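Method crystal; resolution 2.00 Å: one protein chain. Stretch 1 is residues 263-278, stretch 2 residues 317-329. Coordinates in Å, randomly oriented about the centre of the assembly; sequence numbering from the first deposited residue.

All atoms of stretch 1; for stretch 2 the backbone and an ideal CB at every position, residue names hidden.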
ATOM      1  N   ASN A 263       6.246  -4.688 -42.099  1.00 13.95           N
ATOM      2  CA  ASN A 263       4.845  -4.976 -41.905  1.00 15.37           C
ATOM      3  C   ASN A 263       3.947  -3.752 -42.061  1.00 17.31           C
ATOM      4  O   ASN A 263       2.729  -3.868 -41.958  1.00 27.48           O
ATOM      5  CB  ASN A 263       4.651  -5.600 -40.526  1.00 22.20           C
ATOM      6  CG  ASN A 263       3.724  -6.791 -40.546  1.00 21.46           C
ATOM      7  OD1 ASN A 263       3.362  -7.308 -41.606  1.00 25.41           O
ATOM      8  ND2 ASN A 263       3.338  -7.237 -39.371  1.00 20.37           N
ATOM      9  N   LYS A 264       4.550  -2.597 -42.323  1.00 15.33           N
ATOM     10  CA  LYS A 264       3.851  -1.295 -42.240  1.00 17.69           C
ATOM     11  C   LYS A 264       2.736  -1.166 -43.283  1.00 18.26           C
ATOM     12  O   LYS A 264       1.586  -0.932 -42.929  1.00 16.36           O
ATOM     13  CB  LYS A 264       4.854  -0.148 -42.388  1.00 16.15           C
ATOM     14  CG  LYS A 264       4.228   1.241 -42.387  1.00 18.05           C
ATOM     15  CD  LYS A 264       5.254   2.302 -42.680  1.00 20.71           C
ATOM     16  CE  LYS A 264       4.567   3.596 -43.105  1.00 30.43           C
ATOM     17  NZ  LYS A 264       4.093   4.385 -41.936  1.00 37.47           N
ATOM     18  N   GLU A 265       3.098  -1.346 -44.555  1.00 19.56           N
ATOM     19  CA  GLU A 265       2.145  -1.411 -45.672  1.00 24.43           C
ATOM     20  C   GLU A 265       0.955  -2.317 -45.403  1.00 17.51           C
ATOM     21  O   GLU A 265      -0.185  -1.907 -45.594  1.00 18.52           O
ATOM     22  CB  GLU A 265       2.835  -1.910 -46.941  1.00 26.66           C
ATOM     23  CG  GLU A 265       3.213  -0.833 -47.921  1.00 22.92           C
ATOM     24  CD  GLU A 265       3.659  -1.402 -49.259  1.00 32.79           C
ATOM     25  OE1 GLU A 265       4.790  -1.089 -49.681  1.00 39.43           O
ATOM     26  OE2 GLU A 265       2.893  -2.170 -49.883  1.00 38.56           O
ATOM     27  N   ALA A 266       1.230  -3.543 -44.958  1.00 19.47           N
ATOM     28  CA  ALA A 266       0.177  -4.521 -44.670  1.00 18.90           C
ATOM     29  C   ALA A 266      -0.750  -4.074 -43.538  1.00 27.42           C
ATOM     30  O   ALA A 266      -1.975  -4.236 -43.624  1.00 17.85           O
ATOM     31  CB  ALA A 266       0.795  -5.876 -44.356  1.00 20.36           C
ATOM     32  N   VAL A 267      -0.157  -3.494 -42.492  1.00 19.31           N
ATOM     33  CA  VAL A 267      -0.898  -2.979 -41.343  1.00 20.26           C
ATOM     34  C   VAL A 267      -1.774  -1.760 -41.697  1.00 18.30           C
ATOM     35  O   VAL A 267      -2.954  -1.698 -41.317  1.00 15.25           O
ATOM     36  CB  VAL A 267       0.051  -2.667 -40.134  1.00 12.56           C
ATOM     37  CG1 VAL A 267      -0.695  -1.924 -39.049  1.00 14.83           C
ATOM     38  CG2 VAL A 267       0.607  -3.982 -39.556  1.00 13.46           C
ATOM     39  N   ILE A 268      -1.200  -0.808 -42.423  1.00 18.94           N
ATOM     40  CA  ILE A 268      -1.952   0.373 -42.871  1.00 17.01           C
ATOM     41  C   ILE A 268      -3.141  -0.049 -43.746  1.00 18.87           C
ATOM     42  O   ILE A 268      -4.269   0.359 -43.472  1.00 20.00           O
ATOM     43  CB  ILE A 268      -1.036   1.424 -43.564  1.00 18.80           C
ATOM     44  CG1 ILE A 268      -0.030   1.970 -42.535  1.00 20.71           C
ATOM     45  CG2 ILE A 268      -1.865   2.548 -44.207  1.00 20.81           C
ATOM     46  CD1 ILE A 268       0.751   3.163 -42.963  1.00 20.53           C
ATOM     47  N   ALA A 269      -2.897  -0.925 -44.727  1.00 21.39           N
ATOM     48  CA  ALA A 269      -3.964  -1.458 -45.594  1.00 17.16           C
ATOM     49  C   ALA A 269      -5.121  -2.126 -44.829  1.00 23.67           C
ATOM     50  O   ALA A 269      -6.292  -1.903 -45.136  1.00 19.08           O
ATOM     51  CB  ALA A 269      -3.380  -2.403 -46.644  1.00 21.56           C
ATOM     52  N   GLU A 270      -4.784  -2.918 -43.815  1.00 16.97           N
ATOM     53  CA  GLU A 270      -5.785  -3.564 -42.982  1.00 13.62           C
ATOM     54  C   GLU A 270      -6.543  -2.583 -42.094  1.00 16.22           C
ATOM     55  O   GLU A 270      -7.777  -2.693 -41.964  1.00 21.64           O
ATOM     56  CB  GLU A 270      -5.155  -4.686 -42.159  1.00 20.42           C
ATOM     57  CG  GLU A 270      -6.134  -5.634 -41.456  1.00 16.80           C
ATOM     58  CD  GLU A 270      -7.098  -6.356 -42.385  1.00 15.83           C
ATOM     59  OE1 GLU A 270      -6.770  -6.567 -43.567  1.00 20.61           O
ATOM     60  OE2 GLU A 270      -8.212  -6.694 -41.921  1.00 20.90           O
ATOM     61  N   PHE A 271      -5.816  -1.637 -41.481  1.00 14.83           N
ATOM     62  CA  PHE A 271      -6.448  -0.590 -40.674  1.00 18.18           C
ATOM     63  C   PHE A 271      -7.481   0.134 -41.542  1.00 20.62           C
ATOM     64  O   PHE A 271      -8.621   0.324 -41.121  1.00 14.06           O
ATOM     65  CB  PHE A 271      -5.412   0.378 -40.048  1.00 12.44           C
ATOM     66  CG  PHE A 271      -5.081   0.072 -38.590  1.00 15.57           C
ATOM     67  CD1 PHE A 271      -6.057   0.194 -37.595  1.00 20.25           C
ATOM     68  CD2 PHE A 271      -3.805  -0.340 -38.221  1.00 20.23           C
ATOM     69  CE1 PHE A 271      -5.767  -0.093 -36.243  1.00 24.39           C
ATOM     70  CE2 PHE A 271      -3.493  -0.619 -36.879  1.00 13.87           C
ATOM     71  CZ  PHE A 271      -4.485  -0.489 -35.886  1.00 11.83           C
ATOM     72  N   ARG A 272      -7.083   0.476 -42.767  1.00 12.50           N
ATOM     73  CA  ARG A 272      -8.005   1.059 -43.770  1.00 18.43           C
ATOM     74  C   ARG A 272      -9.241   0.235 -44.120  1.00 15.88           C
ATOM     75  O   ARG A 272     -10.359   0.760 -44.112  1.00 22.64           O
ATOM     76  CB  ARG A 272      -7.258   1.428 -45.044  1.00 19.83           C
ATOM     77  CG  ARG A 272      -6.617   2.769 -44.944  1.00 22.58           C
ATOM     78  CD  ARG A 272      -5.717   3.077 -46.126  1.00 29.43           C
ATOM     79  NE  ARG A 272      -5.210   4.432 -45.980  1.00 23.09           N
ATOM     80  CZ  ARG A 272      -4.052   4.877 -46.458  1.00 36.93           C
ATOM     81  NH1 ARG A 272      -3.240   4.079 -47.132  1.00 24.00           N
ATOM     82  NH2 ARG A 272      -3.710   6.139 -46.256  1.00 21.62           N
ATOM     83  N   LYS A 273      -9.031  -1.045 -44.430  1.00 18.07           N
ATOM     84  CA  LYS A 273     -10.106  -2.017 -44.693  1.00 18.64           C
ATOM     85  C   LYS A 273     -11.156  -2.083 -43.573  1.00 24.19           C
ATOM     86  O   LYS A 273     -12.368  -2.191 -43.829  1.00 18.81           O
ATOM     87  CB  LYS A 273      -9.493  -3.415 -44.908  1.00 22.72           C
ATOM     88  CG  LYS A 273     -10.392  -4.389 -45.665  1.00 25.66           C
ATOM     89  CD  LYS A 273      -9.967  -5.823 -45.497  1.00 23.86           C
ATOM     90  CE  LYS A 273     -11.129  -6.721 -45.921  1.00 35.48           C
ATOM     91  NZ  LYS A 273     -11.020  -8.143 -45.501  1.00 29.60           N
ATOM     92  N   GLN A 274     -10.690  -1.985 -42.331  1.00 15.05           N
ATOM     93  CA  GLN A 274     -11.559  -2.127 -41.167  1.00 11.90           C
ATOM     94  C   GLN A 274     -12.102  -0.798 -40.618  1.00 20.99           C
ATOM     95  O   GLN A 274     -12.747  -0.768 -39.564  1.00 19.11           O
ATOM     96  CB  GLN A 274     -10.813  -2.886 -40.068  1.00 13.45           C
ATOM     97  CG  GLN A 274     -10.619  -4.366 -40.348  1.00 16.15           C
ATOM     98  CD  GLN A 274     -10.224  -5.155 -39.100  1.00 18.02           C
ATOM     99  OE1 GLN A 274     -10.837  -5.024 -38.046  1.00 19.50           O
ATOM    100  NE2 GLN A 274      -9.225  -6.000 -39.234  1.00 11.03           N
ATOM    101  N   GLY A 275     -11.824   0.295 -41.320  1.00 15.73           N
ATOM    102  CA  GLY A 275     -12.504   1.578 -41.064  1.00 15.72           C
ATOM    103  C   GLY A 275     -11.679   2.726 -40.512  1.00 20.12           C
ATOM    104  O   GLY A 275     -12.220   3.797 -40.234  1.00 26.18           O
ATOM    105  N   ALA A 276     -10.373   2.512 -40.348  1.00 28.64           N
ATOM    106  CA  ALA A 276      -9.468   3.570 -39.883  1.00 19.28           C
ATOM    107  C   ALA A 276      -9.134   4.592 -40.973  1.00 24.42           C
ATOM    108  O   ALA A 276      -8.939   4.244 -42.147  1.00 20.27           O
ATOM    109  CB  ALA A 276      -8.201   2.971 -39.314  1.00 19.72           C
ATOM    110  N   HIS A 277      -9.091   5.858 -40.558  1.00 21.34           N
ATOM    111  CA  HIS A 277      -8.738   6.972 -41.407  1.00 14.68           C
ATOM    112  C   HIS A 277      -7.422   7.602 -40.993  1.00 20.04           C
ATOM    113  O   HIS A 277      -7.289   8.144 -39.892  1.00 18.12           O
ATOM    114  CB  HIS A 277      -9.831   8.042 -41.379  1.00 20.14           C
ATOM    115  CG  HIS A 277      -9.641   9.122 -42.395  1.00 23.76           C
ATOM    116  ND1 HIS A 277      -9.605   8.871 -43.750  1.00 21.02           N
ATOM    117  CD2 HIS A 277      -9.506  10.463 -42.258  1.00 21.82           C
ATOM    118  CE1 HIS A 277      -9.447  10.008 -44.404  1.00 25.15           C
ATOM    119  NE2 HIS A 277      -9.400  10.991 -43.521  1.00 17.68           N
ATOM    120  N   PHE A 278      -6.458   7.530 -41.905  1.00 10.12           N
ATOM    121  CA  PHE A 278      -5.133   8.077 -41.713  1.00 16.73           C
ATOM    122  C   PHE A 278      -5.133   9.540 -42.130  1.00 17.61           C
ATOM    123  O   PHE A 278      -5.570   9.898 -43.234  1.00 17.61           O
ATOM    124  CB  PHE A 278      -4.108   7.273 -42.514  1.00 13.51           C
ATOM    125  CG  PHE A 278      -3.785   5.938 -41.905  1.00 19.15           C
ATOM    126  CD1 PHE A 278      -2.687   5.797 -41.065  1.00 18.90           C
ATOM    127  CD2 PHE A 278      -4.582   4.826 -42.157  1.00 21.83           C
ATOM    128  CE1 PHE A 278      -2.383   4.568 -40.492  1.00 17.76           C
ATOM    129  CE2 PHE A 278      -4.292   3.597 -41.589  1.00 20.77           C
ATOM    130  CZ  PHE A 278      -3.187   3.468 -40.756  1.00 15.22           C
ATOM    131  N   UNK A 317     -12.272  17.511 -42.277  1.00 20.63           N
ATOM    132  CA  UNK A 317     -13.310  16.847 -43.061  1.00 23.37           C
ATOM    133  C   UNK A 317     -12.860  15.407 -43.252  1.00 14.56           C
ATOM    134  O   UNK A 317     -11.846  15.146 -43.895  1.00 19.54           O
ATOM    135  CB  UNK A 317     -13.550  17.545 -44.401  1.00 23.37           C
ATOM    136  N   UNK A 318     -13.649  14.492 -42.706  1.00 17.56           N
ATOM    137  CA  UNK A 318     -13.270  13.095 -42.506  1.00 18.53           C
ATOM    138  C   UNK A 318     -14.480  12.258 -42.925  1.00 16.72           C
ATOM    139  O   UNK A 318     -15.597  12.644 -42.595  1.00 22.26           O
ATOM    140  CB  UNK A 318     -12.857  12.815 -41.060  1.00 18.53           C
ATOM    141  N   UNK A 319     -14.279  11.121 -43.657  1.00 17.51           N
ATOM    142  CA  UNK A 319     -15.418  10.275 -44.077  1.00 21.26           C
ATOM    143  C   UNK A 319     -16.339   9.843 -42.923  1.00 20.15           C
ATOM    144  O   UNK A 319     -15.856   9.553 -41.826  1.00 20.80           O
ATOM    145  CB  UNK A 319     -14.887   9.024 -44.779  1.00 21.26           C
ATOM    146  N   UNK A 320     -17.652   9.829 -43.169  1.00 15.56           N
ATOM    147  CA  UNK A 320     -18.658   9.438 -42.155  1.00 18.83           C
ATOM    148  C   UNK A 320     -18.474   8.059 -41.484  1.00 17.19           C
ATOM    149  O   UNK A 320     -18.932   7.840 -40.358  1.00 19.91           O
ATOM    150  CB  UNK A 320     -20.038   9.460 -42.815  1.00 18.83           C
ATOM    151  N   UNK A 321     -17.831   7.136 -42.189  1.00 19.59           N
ATOM    152  CA  UNK A 321     -17.613   5.777 -41.695  1.00 29.38           C
ATOM    153  C   UNK A 321     -16.254   5.589 -41.011  1.00 22.28           C
ATOM    154  O   UNK A 321     -15.870   4.463 -40.696  1.00 23.08           O
ATOM    155  CB  UNK A 321     -17.738   4.787 -42.855  1.00 29.38           C
ATOM    156  N   UNK A 322     -15.522   6.683 -40.813  1.00 16.82           N
ATOM    157  CA  UNK A 322     -14.222   6.600 -40.134  1.00 17.97           C
ATOM    158  C   UNK A 322     -14.412   6.255 -38.655  1.00 14.78           C
ATOM    159  O   UNK A 322     -15.171   6.919 -37.948  1.00 20.07           O
ATOM    160  CB  UNK A 322     -13.456   7.917 -40.275  1.00 17.97           C
ATOM    161  N   UNK A 323     -13.724   5.196 -38.221  1.00 18.67           N
ATOM    162  CA  UNK A 323     -13.835   4.635 -36.876  1.00 18.74           C
ATOM    163  C   UNK A 323     -12.818   5.215 -35.897  1.00 15.34           C
ATOM    164  O   UNK A 323     -13.108   5.324 -34.704  1.00 22.84           O
ATOM    165  CB  UNK A 323     -13.670   3.115 -36.937  1.00 18.74           C
ATOM    166  N   UNK A 324     -11.640   5.569 -36.411  1.00 14.18           N
ATOM    167  CA  UNK A 324     -10.551   6.195 -35.637  1.00 21.88           C
ATOM    168  C   UNK A 324      -9.744   7.099 -36.568  1.00 18.80           C
ATOM    169  O   UNK A 324      -9.680   6.875 -37.789  1.00 20.14           O
ATOM    170  CB  UNK A 324      -9.649   5.140 -34.993  1.00 21.88           C
ATOM    171  N   UNK A 325      -9.107   8.104 -35.982  1.00 17.08           N
ATOM    172  CA  UNK A 325      -8.205   8.965 -36.702  1.00 16.09           C
ATOM    173  C   UNK A 325      -6.802   8.584 -36.305  1.00 13.54           C
ATOM    174  O   UNK A 325      -6.502   8.479 -35.116  1.00 13.33           O
ATOM    175  CB  UNK A 325      -8.488  10.443 -36.424  1.00 16.09           C
ATOM    176  N   UNK A 326      -5.958   8.336 -37.308  1.00 15.65           N
ATOM    177  CA  UNK A 326      -4.575   7.918 -37.090  1.00 19.35           C
ATOM    178  C   UNK A 326      -3.563   8.898 -37.705  1.00 18.98           C
ATOM    179  O   UNK A 326      -3.608   9.211 -38.903  1.00 13.95           O
ATOM    180  CB  UNK A 326      -4.361   6.520 -37.673  1.00 19.35           C
ATOM    181  N   UNK A 327      -2.658   9.379 -36.856  1.00 16.08           N
ATOM    182  CA  UNK A 327      -1.608  10.295 -37.248  1.00 19.32           C
ATOM    183  C   UNK A 327      -0.276   9.596 -37.111  1.00 22.55           C
ATOM    184  O   UNK A 327       0.051   9.083 -36.042  1.00 20.94           O
ATOM    185  CB  UNK A 327      -1.645  11.575 -36.410  1.00 19.32           C
ATOM    186  N   UNK A 328       0.488   9.559 -38.195  1.00 18.02           N
ATOM    187  CA  UNK A 328       1.849   9.064 -38.118  1.00 19.70           C
ATOM    188  C   UNK A 328       2.672  10.011 -37.245  1.00 23.57           C
ATOM    189  O   UNK A 328       2.489  11.240 -37.285  1.00 18.50           O
ATOM    190  CB  UNK A 328       2.462   8.928 -39.513  1.00 19.70           C
ATOM    191  N   UNK A 329       3.531   9.426 -36.417  1.00 22.51           N
ATOM    192  CA  UNK A 329       4.345  10.188 -35.471  1.00 20.19           C
ATOM    193  C   UNK A 329       5.785   9.668 -35.470  1.00 18.69           C
ATOM    194  O   UNK A 329       6.027   8.491 -35.758  1.00 21.95           O
ATOM    195  CB  UNK A 329       3.749  10.110 -34.064  1.00 20.19           C
TER

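Stretch 1 brings a helix, a tight turn at Gly275 and a short strand that follows Gly275; stretch 2 lays its own strand parallel to that one, so each position can be read from what the helix and strand leave beside it.

Position 317 points its CB away, with nothing of stretch 1 within 5.5 Å; almost any residue fits, and Thr317 stands there. At 318 the CB points sideways, 4.3 Å from His277 CD2, and the extended backbone (phi/psi -137/138) suits a beta-branched or other modest apolar residue. It is Val318, whose CG2 lies 4.0 Å from His277 CD2.

Position 319 points its CB toward stretch 1, with the ideal CB 5.4 Å from His277 ND1. Phi of -53° permits proline, and an aliphatic or a flat side chain could also cover the imidazole. Pro319 is deposited: its ring closure onto the backbone N brings CD over one face of the imidazole, 3.6 Å from the centroid of the His277 ring and 12° off the normal, a CH-pi contact. It also opens a type I turn that ends at 322.

Positions 320 and 321 are the middle of that turn. The first is out of reach and is Ala320. The second has its CB sideways in open space, where small or polar residues would serve; Asp321 makes no polar bond to stretch 1 there.

At 322 the ideal CB is already 3.8 Å from His277 CB and 4.3 Å from Gly275 O, which favours something small. Ala322 places its CB 3.8 Å from His277 CB, while its CA makes a CA-H...O contact of 3.4 Å with Gly275 O.

Position 323 aims its CB toward Gly275, where no side chain stands in the way, and a long, flexible residue could lie across the turn. Arg323 does so: its CD comes 3.4 Å from Gln274 O, and its N donates to Gly275 O at 2.9 Å. An ideal CB on Gly275 would fall 2.9 Å from Arg323 CG, a clash.

The ideal CB of 324 is 5.0 Å from Ala276 CB, leaving room for a branched aliphatic. Val324 fills it, with CG2 3.6 Å from Ala276 CB; its O accepts from His277 N at 3.0 Å.

Position 325 turns to the His277 side of the sheet. A medium aliphatic would reach the ring, and Leu325 does, its CD2 4.0 Å from His277 CD2, at the ring edge.

Position 326 faces Phe278, Ala276 and, beyond them, Phe271: a pocket for a sizeable aliphatic such as leucine, isoleucine or methionine. Ile326 sets CB over the Phe278 ring, 4.2 Å from its centroid, and CD1 over the Phe271 ring, 4.3 Å from its centroid, with CD1 also 3.7 Å from Ala276 CB. Its N donates to His277 O at 2.9 Å.

Position 327 points away, and Ala327 touches nothing here. At 328 the ideal CB is 5.4 Å from Lys264 NZ, so an acidic or polar residue suits; Glu328 OE1 forms a salt bridge with Lys264 NZ at 2.7 Å. Position 329 is out of reach and holds Glu329.

Stretch 2 (317-329) TVPADARVLIAEE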
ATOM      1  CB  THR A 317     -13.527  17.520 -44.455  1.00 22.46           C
ATOM      2  OG1 THR A 317     -13.967  18.873 -44.274  1.00 21.56           O
ATOM      3  CG2 THR A 317     -14.571  16.767 -45.253  1.00 22.53           C
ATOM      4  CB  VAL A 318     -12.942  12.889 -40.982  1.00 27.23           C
ATOM      5  CG1 VAL A 318     -13.071  11.451 -40.553  1.00 28.84           C
ATOM      6  CG2 VAL A 318     -11.558  13.446 -40.631  1.00 16.45           C
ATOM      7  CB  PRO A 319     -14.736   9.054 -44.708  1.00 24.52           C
ATOM      8  CG  PRO A 319     -13.432   9.571 -45.202  1.00 20.86           C
ATOM      9  CD  PRO A 319     -12.999  10.571 -44.146  1.00 26.24           C
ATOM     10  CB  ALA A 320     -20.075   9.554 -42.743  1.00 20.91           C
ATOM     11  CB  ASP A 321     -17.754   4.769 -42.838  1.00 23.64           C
ATOM     12  CG  ASP A 321     -16.681   4.926 -43.898  1.00 34.09           C
ATOM     13  OD1 ASP A 321     -16.082   6.011 -44.006  1.00 41.27           O
ATOM     14  OD2 ASP A 321     -16.432   3.952 -44.628  1.00 32.76           O
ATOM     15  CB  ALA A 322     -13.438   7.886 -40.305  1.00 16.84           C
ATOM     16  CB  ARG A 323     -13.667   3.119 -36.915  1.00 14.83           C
ATOM     17  CG  ARG A 323     -14.804   2.366 -37.629  1.00 23.43           C
ATOM     18  CD  ARG A 323     -14.727   0.862 -37.354  1.00 24.79           C
ATOM     19  NE  ARG A 323     -14.942   0.561 -35.937  1.00 21.77           N
ATOM     20  CZ  ARG A 323     -14.689  -0.611 -35.354  1.00 27.97           C
ATOM     21  NH1 ARG A 323     -14.198  -1.623 -36.051  1.00 19.66           N
ATOM     22  NH2 ARG A 323     -14.914  -0.769 -34.054  1.00 28.64           N
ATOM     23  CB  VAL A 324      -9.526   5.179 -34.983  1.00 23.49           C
ATOM     24  CG1 VAL A 324     -10.108   4.391 -33.794  1.00 21.15           C
ATOM     25  CG2 VAL A 324      -8.913   4.254 -36.025  1.00 18.44           C
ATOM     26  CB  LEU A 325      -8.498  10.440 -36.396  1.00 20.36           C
ATOM     27  CG  LEU A 325      -9.899  10.917 -36.811  1.00 20.65           C
ATOM     28  CD1 LEU A 325     -10.144  12.349 -36.340  1.00 21.83           C
ATOM     29  CD2 LEU A 325     -10.117  10.788 -38.328  1.00  6.80           C
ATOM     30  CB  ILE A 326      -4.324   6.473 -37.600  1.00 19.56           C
ATOM     31  CG1 ILE A 326      -5.444   5.537 -37.147  1.00 13.18           C
ATOM     32  CG2 ILE A 326      -2.962   5.936 -37.111  1.00 19.99           C
ATOM     33  CD1 ILE A 326      -5.175   4.042 -37.389  1.00  9.19           C
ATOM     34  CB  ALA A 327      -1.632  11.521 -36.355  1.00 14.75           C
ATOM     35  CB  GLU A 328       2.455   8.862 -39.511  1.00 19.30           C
ATOM     36  CG  GLU A 328       1.876   7.622 -40.231  1.00 22.94           C
ATOM     37  CD  GLU A 328       2.599   7.267 -41.509  1.00 31.48           C
ATOM     38  OE1 GLU A 328       3.836   7.069 -41.486  1.00 31.88           O
ATOM     39  OE2 GLU A 328       1.921   7.154 -42.544  1.00 32.12           O
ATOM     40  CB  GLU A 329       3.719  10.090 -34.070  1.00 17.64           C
ATOM     41  CG  GLU A 329       4.427  10.908 -32.989  1.00 24.52           C
ATOM     42  CD  GLU A 329       4.467  12.379 -33.307  1.00 23.81           C
ATOM     43  OE1 GLU A 329       3.406  13.017 -33.227  1.00 20.63           O
ATOM     44  OE2 GLU A 329       5.554  12.901 -33.636  1.00 20.99           O
TER
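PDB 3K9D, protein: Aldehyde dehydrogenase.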